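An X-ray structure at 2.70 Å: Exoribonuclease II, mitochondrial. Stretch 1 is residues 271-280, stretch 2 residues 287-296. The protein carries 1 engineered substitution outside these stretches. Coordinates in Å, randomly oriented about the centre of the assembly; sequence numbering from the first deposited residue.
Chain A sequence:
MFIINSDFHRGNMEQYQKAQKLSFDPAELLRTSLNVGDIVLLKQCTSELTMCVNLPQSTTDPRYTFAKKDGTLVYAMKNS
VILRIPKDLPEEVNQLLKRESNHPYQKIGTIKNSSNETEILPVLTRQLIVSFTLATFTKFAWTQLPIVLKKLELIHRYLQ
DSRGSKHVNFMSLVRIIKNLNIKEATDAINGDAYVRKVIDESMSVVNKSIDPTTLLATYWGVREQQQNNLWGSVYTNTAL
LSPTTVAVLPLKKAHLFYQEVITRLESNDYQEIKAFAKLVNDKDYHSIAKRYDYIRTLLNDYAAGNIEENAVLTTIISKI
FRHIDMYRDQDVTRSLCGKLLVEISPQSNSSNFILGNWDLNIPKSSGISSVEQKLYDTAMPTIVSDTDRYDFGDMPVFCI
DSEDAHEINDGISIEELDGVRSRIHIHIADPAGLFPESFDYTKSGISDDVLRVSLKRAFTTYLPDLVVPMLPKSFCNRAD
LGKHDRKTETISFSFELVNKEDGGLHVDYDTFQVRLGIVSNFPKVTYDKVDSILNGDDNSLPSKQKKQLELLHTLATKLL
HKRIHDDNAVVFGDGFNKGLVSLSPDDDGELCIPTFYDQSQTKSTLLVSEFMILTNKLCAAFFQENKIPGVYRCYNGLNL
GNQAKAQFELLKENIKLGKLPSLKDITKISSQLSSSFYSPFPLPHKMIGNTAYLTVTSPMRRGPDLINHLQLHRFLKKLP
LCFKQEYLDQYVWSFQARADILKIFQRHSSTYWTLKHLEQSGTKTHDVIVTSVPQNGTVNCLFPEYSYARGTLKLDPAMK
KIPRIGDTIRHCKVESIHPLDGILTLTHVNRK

Stretch 1 (271-280) QEIKAFAKLV
Stretch 2 (287-296) SIAKRYDYIR

Residues 271-280 form a helix, running at 148° to helix 287-291, so roughly antiparallel, with axes 10.7 Å apart at closest approach; in register, the CA atoms of Leu-279 and Ile-288 lie 7.1 Å apart. Stretch 2 leaves helical phi/psi at Tyr-292 (-114/47), which N-caps helix 293-296. Here the CA-to-CB bond of the buried Tyr-292 (chi1 m, -68°; chi2 -66°) points toward the first helix, where the side chain fills a hollow lined by Ala-275, Phe-276 and Leu-279. The phenol end presses tightly on the small Ala-275, with Tyr-292 OH only 3.0 Å from Ala-275 CB. Phe-276 (t, chi2 88°) places CB over the tyrosine face, 4.3 Å from the ring centroid, and turns its ring edge to that face, planes at 90° and centroids 5.7 Å apart. Leu-279 (m, t) closes the tyrosine edge, CD1 3.4 Å from CE2 of Tyr-292. Tyr-292 OH also lies 3.3 Å from both OE1 and OE2 of Glu-272 (m, m), a weak hydrogen bond whose acceptor is unsettled. The Phe-276 ring is packed in turn by Ile-295 (m, t), whose CD1 sits over one face, 4.2 Å from its centroid. Ile-288 (m, t) reaches between neighbours: CG2 is 3.9 Å from Phe-276 CE1, CG1 4.0 Å from Leu-279 CB, and CD1 3.8 Å from Val-280 CG2. The contact buries 490 Å², both sides summed.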

# COMPACT_ATOMS: atom_id res chain seq x y z
N GLN A 271 14.06 21.93 -34.15
CA GLN A 271 14.15 23.38 -34.08
C GLN A 271 13.55 23.90 -32.79
O GLN A 271 14.08 24.84 -32.19
CB GLN A 271 13.47 24.03 -35.27
CG GLN A 271 13.64 25.54 -35.24
CD GLN A 271 12.86 26.23 -36.33
OE1 GLN A 271 12.17 25.59 -37.12
NE2 GLN A 271 12.98 27.56 -36.40
N GLU A 272 12.42 23.35 -32.38
CA GLU A 272 11.75 23.86 -31.20
C GLU A 272 12.47 23.46 -29.92
O GLU A 272 12.41 24.19 -28.93
CB GLU A 272 10.30 23.41 -31.19
CG GLU A 272 9.61 24.04 -32.36
CD GLU A 272 9.31 25.49 -32.09
OE1 GLU A 272 8.32 25.76 -31.38
OE2 GLU A 272 10.09 26.37 -32.54
N ILE A 273 13.12 22.31 -29.91
CA ILE A 273 14.07 22.03 -28.85
C ILE A 273 15.10 23.14 -28.78
O ILE A 273 15.42 23.67 -27.71
CB ILE A 273 14.75 20.68 -29.10
CG1 ILE A 273 13.76 19.53 -28.98
CG2 ILE A 273 15.94 20.49 -28.16
CD1 ILE A 273 14.44 18.17 -28.97
N LYS A 274 15.61 23.53 -29.95
CA LYS A 274 16.69 24.50 -30.00
C LYS A 274 16.21 25.88 -29.57
O LYS A 274 16.90 26.57 -28.81
CB LYS A 274 17.25 24.56 -31.43
CG LYS A 274 18.06 23.35 -31.83
CD LYS A 274 18.24 23.32 -33.32
CE LYS A 274 18.85 22.03 -33.80
NZ LYS A 274 18.63 21.91 -35.26
N ALA A 275 15.04 26.29 -30.04
CA ALA A 275 14.49 27.57 -29.66
C ALA A 275 14.28 27.64 -28.16
O ALA A 275 14.60 28.65 -27.52
CB ALA A 275 13.18 27.80 -30.41
N PHE A 276 13.77 26.56 -27.57
CA PHE A 276 13.54 26.49 -26.14
C PHE A 276 14.83 26.59 -25.35
O PHE A 276 14.95 27.37 -24.41
CB PHE A 276 12.81 25.19 -25.80
CG PHE A 276 12.60 24.96 -24.33
CD1 PHE A 276 11.47 25.46 -23.69
CD2 PHE A 276 13.51 24.22 -23.59
CE1 PHE A 276 11.27 25.26 -22.33
CE2 PHE A 276 13.30 24.00 -22.24
CZ PHE A 276 12.18 24.53 -21.62
N ALA A 277 15.80 25.73 -25.67
CA ALA A 277 17.04 25.76 -24.92
C ALA A 277 17.68 27.13 -24.97
O ALA A 277 18.33 27.56 -24.01
CB ALA A 277 18.00 24.71 -25.47
N LYS A 278 17.46 27.89 -26.04
CA LYS A 278 18.05 29.21 -26.08
C LYS A 278 17.42 30.08 -25.01
O LYS A 278 18.13 30.69 -24.21
CB LYS A 278 17.88 29.83 -27.45
CG LYS A 278 18.97 30.83 -27.70
CD LYS A 278 18.56 31.87 -28.70
CE LYS A 278 19.78 32.33 -29.48
NZ LYS A 278 20.29 31.28 -30.45
N LEU A 279 16.09 30.08 -24.96
CA LEU A 279 15.35 30.86 -23.96
C LEU A 279 15.81 30.54 -22.55
O LEU A 279 15.94 31.43 -21.70
CB LEU A 279 13.86 30.56 -24.09
CG LEU A 279 13.29 30.77 -25.48
CD1 LEU A 279 11.86 30.32 -25.56
CD2 LEU A 279 13.34 32.23 -25.77
N VAL A 280 16.06 29.27 -22.28
CA VAL A 280 16.54 28.86 -20.98
C VAL A 280 17.92 29.43 -20.71
O VAL A 280 18.20 29.93 -19.61
CB VAL A 280 16.52 27.33 -20.91
CG1 VAL A 280 17.16 26.85 -19.65
CG2 VAL A 280 15.09 26.88 -20.99
N SER A 287 8.80 33.91 -22.09
CA SER A 287 8.28 33.38 -23.34
C SER A 287 7.95 31.91 -23.21
O SER A 287 6.92 31.44 -23.73
CB SER A 287 9.31 33.57 -24.45
OG SER A 287 9.91 34.85 -24.37
N ILE A 288 8.79 31.18 -22.49
CA ILE A 288 8.55 29.77 -22.22
C ILE A 288 7.11 29.56 -21.81
O ILE A 288 6.42 28.65 -22.30
CB ILE A 288 9.53 29.30 -21.13
CG1 ILE A 288 10.96 29.34 -21.69
CG2 ILE A 288 9.09 27.99 -20.57
CD1 ILE A 288 12.04 29.07 -20.68
N ALA A 289 6.63 30.43 -20.94
CA ALA A 289 5.26 30.32 -20.48
C ALA A 289 4.31 30.41 -21.66
O ALA A 289 3.54 29.49 -21.93
CB ALA A 289 4.97 31.41 -19.45
N LYS A 290 4.34 31.54 -22.37
CA LYS A 290 3.35 31.76 -23.41
C LYS A 290 3.48 30.71 -24.50
O LYS A 290 2.48 30.19 -25.00
CB LYS A 290 3.52 33.18 -23.98
N ARG A 291 4.71 30.35 -24.83
CA ARG A 291 4.95 29.55 -26.02
C ARG A 291 5.07 28.08 -25.73
O ARG A 291 4.44 27.25 -26.39
CB ARG A 291 6.23 30.03 -26.70
CG ARG A 291 5.99 30.77 -27.99
CD ARG A 291 7.28 30.92 -28.79
NE ARG A 291 8.13 32.00 -28.28
CZ ARG A 291 9.36 32.27 -28.71
NH1 ARG A 291 9.92 31.54 -29.68
NH2 ARG A 291 10.03 33.28 -28.18
N TYR A 292 5.84 27.73 -24.71
CA TYR A 292 6.23 26.35 -24.54
C TYR A 292 5.63 25.74 -23.30
O TYR A 292 6.34 25.07 -22.55
CB TYR A 292 7.76 26.24 -24.49
CG TYR A 292 8.44 26.57 -25.80
CD1 TYR A 292 8.27 25.77 -26.93
CD2 TYR A 292 9.24 27.70 -25.92
CE1 TYR A 292 8.89 26.07 -28.15
CE2 TYR A 292 9.87 28.01 -27.14
CZ TYR A 292 9.69 27.20 -28.24
OH TYR A 292 10.32 27.52 -29.43
N ASP A 293 4.34 25.93 -23.05
CA ASP A 293 3.82 25.28 -21.86
C ASP A 293 3.73 23.78 -22.07
O ASP A 293 3.82 23.01 -21.10
CB ASP A 293 2.47 25.85 -21.44
CG ASP A 293 2.21 25.67 -19.92
OD1 ASP A 293 3.17 25.80 -19.13
OD2 ASP A 293 1.06 25.38 -19.52
N TYR A 294 3.56 23.34 -23.31
CA TYR A 294 3.55 21.90 -23.52
C TYR A 294 4.85 21.24 -23.07
O TYR A 294 4.85 20.05 -22.76
CB TYR A 294 3.25 21.59 -24.97
CG TYR A 294 4.31 21.99 -25.97
CD1 TYR A 294 4.39 23.29 -26.45
CD2 TYR A 294 5.20 21.06 -26.46
CE1 TYR A 294 5.34 23.65 -27.39
CE2 TYR A 294 6.16 21.40 -27.39
CZ TYR A 294 6.23 22.69 -27.86
OH TYR A 294 7.19 22.99 -28.81
N ILE A 295 5.94 21.99 -22.99
CA ILE A 295 7.16 21.37 -22.49
C ILE A 295 7.19 21.36 -20.98
O ILE A 295 7.70 20.43 -20.36
CB ILE A 295 8.39 22.10 -23.05
CG1 ILE A 295 8.40 22.03 -24.57
CG2 ILE A 295 9.65 21.54 -22.43
CD1 ILE A 295 9.70 22.48 -25.19
N ARG A 296 6.66 22.39 -20.34
CA ARG A 296 6.60 22.30 -18.90
C ARG A 296 5.83 21.06 -18.52
O ARG A 296 6.29 20.26 -17.70
CB ARG A 296 5.98 23.55 -18.32
CG ARG A 296 6.91 24.70 -18.37
CD ARG A 296 6.49 25.73 -17.40
NE ARG A 296 5.26 26.43 -17.71
CZ ARG A 296 5.12 27.73 -17.48
NH1 ARG A 296 6.13 28.42 -16.97
NH2 ARG A 296 3.98 28.36 -17.75